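PDB 3I0P: malate dehydrogenase, which probably catalyses the NAD-dependent interconversion of malate and oxaloacetate. Local coordinates for residues T80-V85 with K109-G114. Residues are numbered along the deposited sequence; the frame is centred on the assembly and turned at random.
Sequences TSTTCV and KKYGMG
The ring of Y111 stands between two aliphatic groups: CB of S81 lies over one face, and CG of the neighbouring K110 lies over the opposite face, displaced toward the rim. The serine methylene makes a CH-pi contact, with S81 CB 3.8 Å from the centroid of the Y111 ring and only 15° off the ring normal. With chi1 at -62°, CG of Y111 is anti to its carbonyl carbon, and the ring is carried from the last helical turn to the hairpin loop. S81 also brings its backbone to the ring, its O lying 3.3 Å from Y111 CE1, while its OG sits 3.5 Å from Y111 CZ.

T82 crosses Y111 obliquely. Its CG2, anti to the carbonyl carbon, lies 3.4 Å from M113 O and reaches Y111 CB at 3.8 Å, and T82 O receives a CA-H...O contact from G114 at 3.1 Å from the glycine CA. No conventional hydrogen bond joins the two segments here; backbone hydrogen bonds link T82 with M115 and C84 with V117, just beyond. T82 OG1 turns instead to Y111 O of the second subunit, and the reciprocal bond places the contact at the dimer interface. The loop itself is braced by T80: T80 OG1 donates to T83 OG1 at 2.9 Å. This bond runs alongside the backbone bond from T80 N to T83 O.

G112, with positive phi (117°), ends helix 93-111 and swings the chain into strand 113-121. Y111 thus packs on the turn S81-T82 that leads into strand 83-87, where helix 93-111 hands the chain to strand 113-121, the parallel neighbour of strand 83-87: the closing turn of a beta-alpha-beta crossover.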
ATOM      1  N   THR A  80      12.571  -6.609 -20.996  1.00 27.39           N
ATOM      2  CA  THR A  80      11.603  -6.256 -22.040  1.00 26.76           C
ATOM      3  C   THR A  80      11.537  -4.738 -22.149  1.00 26.76           C
ATOM      4  O   THR A  80      12.338  -4.038 -21.524  1.00 26.70           O
ATOM      5  CB  THR A  80      10.185  -6.833 -21.785  1.00 26.66           C
ATOM      6  OG1 THR A  80       9.441  -5.957 -20.935  1.00 26.15           O
ATOM      7  CG2 THR A  80      10.242  -8.228 -21.159  1.00 26.89           C
ATOM      8  N   SER A  81      10.588  -4.235 -22.936  1.00 26.82           N
ATOM      9  CA  SER A  81      10.389  -2.789 -23.121  1.00 27.00           C
ATOM     10  C   SER A  81      10.244  -2.020 -21.811  1.00 26.79           C
ATOM     11  O   SER A  81      10.871  -0.968 -21.631  1.00 26.93           O
ATOM     12  CB  SER A  81       9.141  -2.524 -23.971  1.00 27.08           C
ATOM     13  OG  SER A  81       9.407  -2.716 -25.345  1.00 28.58           O
ATOM     14  N   THR A  82       9.414  -2.553 -20.914  1.00 26.22           N
ATOM     15  CA  THR A  82       8.998  -1.841 -19.714  1.00 25.98           C
ATOM     16  C   THR A  82       9.481  -2.516 -18.440  1.00 25.74           C
ATOM     17  O   THR A  82       9.248  -2.006 -17.342  1.00 25.80           O
ATOM     18  CB  THR A  82       7.458  -1.747 -19.630  1.00 26.15           C
ATOM     19  OG1 THR A  82       6.899  -3.068 -19.703  1.00 26.22           O
ATOM     20  CG2 THR A  82       6.890  -0.898 -20.754  1.00 25.48           C
ATOM     21  N   THR A  83      10.130  -3.668 -18.575  1.00 25.33           N
ATOM     22  CA  THR A  83      10.523  -4.462 -17.401  1.00 24.97           C
ATOM     23  C   THR A  83      11.988  -4.878 -17.423  1.00 25.12           C
ATOM     24  O   THR A  83      12.665  -4.754 -18.450  1.00 25.29           O
ATOM     25  CB  THR A  83       9.680  -5.756 -17.251  1.00 24.82           C
ATOM     26  OG1 THR A  83      10.100  -6.725 -18.220  1.00 23.23           O
ATOM     27  CG2 THR A  83       8.184  -5.470 -17.392  1.00 24.55           C
ATOM     28  N   CYS A  84      12.461  -5.377 -16.279  1.00 24.82           N
ATOM     29  CA  CYS A  84      13.779  -5.985 -16.190  1.00 24.46           C
ATOM     30  C   CYS A  84      13.956  -6.797 -14.904  1.00 24.18           C
ATOM     31  O   CYS A  84      13.407  -6.439 -13.857  1.00 23.71           O
ATOM     32  CB  CYS A  84      14.878  -4.923 -16.315  1.00 24.54           C
ATOM     33  SG  CYS A  84      16.532  -5.622 -16.510  1.00 25.34           S
ATOM     34  N   VAL A  85      14.709  -7.898 -15.000  1.00 23.93           N
ATOM     35  CA  VAL A  85      15.170  -8.636 -13.822  1.00 23.75           C
ATOM     36  C   VAL A  85      16.673  -8.455 -13.696  1.00 23.92           C
ATOM     37  O   VAL A  85      17.411  -8.641 -14.662  1.00 23.93           O
ATOM     38  CB  VAL A  85      14.862 -10.155 -13.897  1.00 23.75           C
ATOM     39  CG1 VAL A  85      15.481 -10.898 -12.697  1.00 22.52           C
ATOM     40  CG2 VAL A  85      13.371 -10.404 -13.973  1.00 23.34           C
ATOM     41  N   LYS A 109       9.965   6.825 -19.180  1.00 28.06           N
ATOM     42  CA  LYS A 109      10.093   7.971 -20.077  1.00 28.41           C
ATOM     43  C   LYS A 109       9.899   7.592 -21.541  1.00 28.89           C
ATOM     44  O   LYS A 109       9.350   8.368 -22.325  1.00 28.82           O
ATOM     45  CB  LYS A 109      11.450   8.641 -19.890  1.00 28.20           C
ATOM     46  CG  LYS A 109      11.626   9.339 -18.550  1.00 28.53           C
ATOM     47  CD  LYS A 109      10.743  10.559 -18.438  1.00 28.64           C
ATOM     48  CE  LYS A 109      11.355  11.565 -17.496  1.00 29.99           C
ATOM     49  NZ  LYS A 109      10.418  12.691 -17.273  1.00 30.54           N
ATOM     50  N   LYS A 110      10.339   6.393 -21.907  1.00 29.46           N
ATOM     51  CA  LYS A 110      10.210   5.935 -23.279  1.00 30.24           C
ATOM     52  C   LYS A 110       8.845   5.304 -23.594  1.00 30.21           C
ATOM     53  O   LYS A 110       8.348   5.469 -24.703  1.00 30.48           O
ATOM     54  CB  LYS A 110      11.346   4.972 -23.631  1.00 30.66           C
ATOM     55  CG  LYS A 110      11.603   4.841 -25.124  1.00 33.07           C
ATOM     56  CD  LYS A 110      12.686   3.807 -25.406  1.00 37.54           C
ATOM     57  CE  LYS A 110      12.620   3.320 -26.863  1.00 39.09           C
ATOM     58  NZ  LYS A 110      13.825   2.514 -27.220  1.00 39.83           N
ATOM     59  N   TYR A 111       8.243   4.599 -22.629  1.00 30.19           N
ATOM     60  CA  TYR A 111       7.014   3.818 -22.879  1.00 29.63           C
ATOM     61  C   TYR A 111       5.820   4.181 -22.014  1.00 28.75           C
ATOM     62  O   TYR A 111       4.693   3.792 -22.326  1.00 29.03           O
ATOM     63  CB  TYR A 111       7.276   2.323 -22.724  1.00 30.16           C
ATOM     64  CG  TYR A 111       8.277   1.768 -23.701  1.00 32.53           C
ATOM     65  CD1 TYR A 111       9.595   1.544 -23.313  1.00 35.01           C
ATOM     66  CD2 TYR A 111       7.910   1.463 -25.016  1.00 34.87           C
ATOM     67  CE1 TYR A 111      10.527   1.034 -24.203  1.00 37.14           C
ATOM     68  CE2 TYR A 111       8.834   0.948 -25.917  1.00 36.60           C
ATOM     69  CZ  TYR A 111      10.142   0.737 -25.503  1.00 38.10           C
ATOM     70  OH  TYR A 111      11.080   0.228 -26.382  1.00 40.85           O
ATOM     71  N   GLY A 112       6.062   4.905 -20.925  1.00 27.69           N
ATOM     72  CA  GLY A 112       4.989   5.301 -20.010  1.00 26.31           C
ATOM     73  C   GLY A 112       5.162   4.703 -18.628  1.00 25.53           C
ATOM     74  O   GLY A 112       4.877   5.352 -17.618  1.00 25.28           O
ATOM     75  N   MET A 113       5.637   3.461 -18.583  1.00 24.72           N
ATOM     76  CA  MET A 113       5.860   2.768 -17.324  1.00 24.04           C
ATOM     77  C   MET A 113       7.104   1.897 -17.347  1.00 23.05           C
ATOM     78  O   MET A 113       7.549   1.464 -18.410  1.00 23.06           O
ATOM     79  CB  MET A 113       4.641   1.922 -16.972  1.00 24.53           C
ATOM     80  CG  MET A 113       3.413   2.753 -16.701  1.00 26.35           C
ATOM     81  SD  MET A 113       1.997   1.708 -16.511  1.00 31.23           S
ATOM     82  CE  MET A 113       2.134   1.276 -14.768  1.00 30.12           C
ATOM     83  N   GLY A 114       7.650   1.639 -16.164  1.00 21.76           N
ATOM     84  CA  GLY A 114       8.827   0.812 -16.025  1.00 20.66           C
ATOM     85  C   GLY A 114       8.821   0.094 -14.696  1.00 20.28           C
ATOM     86  O   GLY A 114       8.398   0.660 -13.675  1.00 20.40           O
TER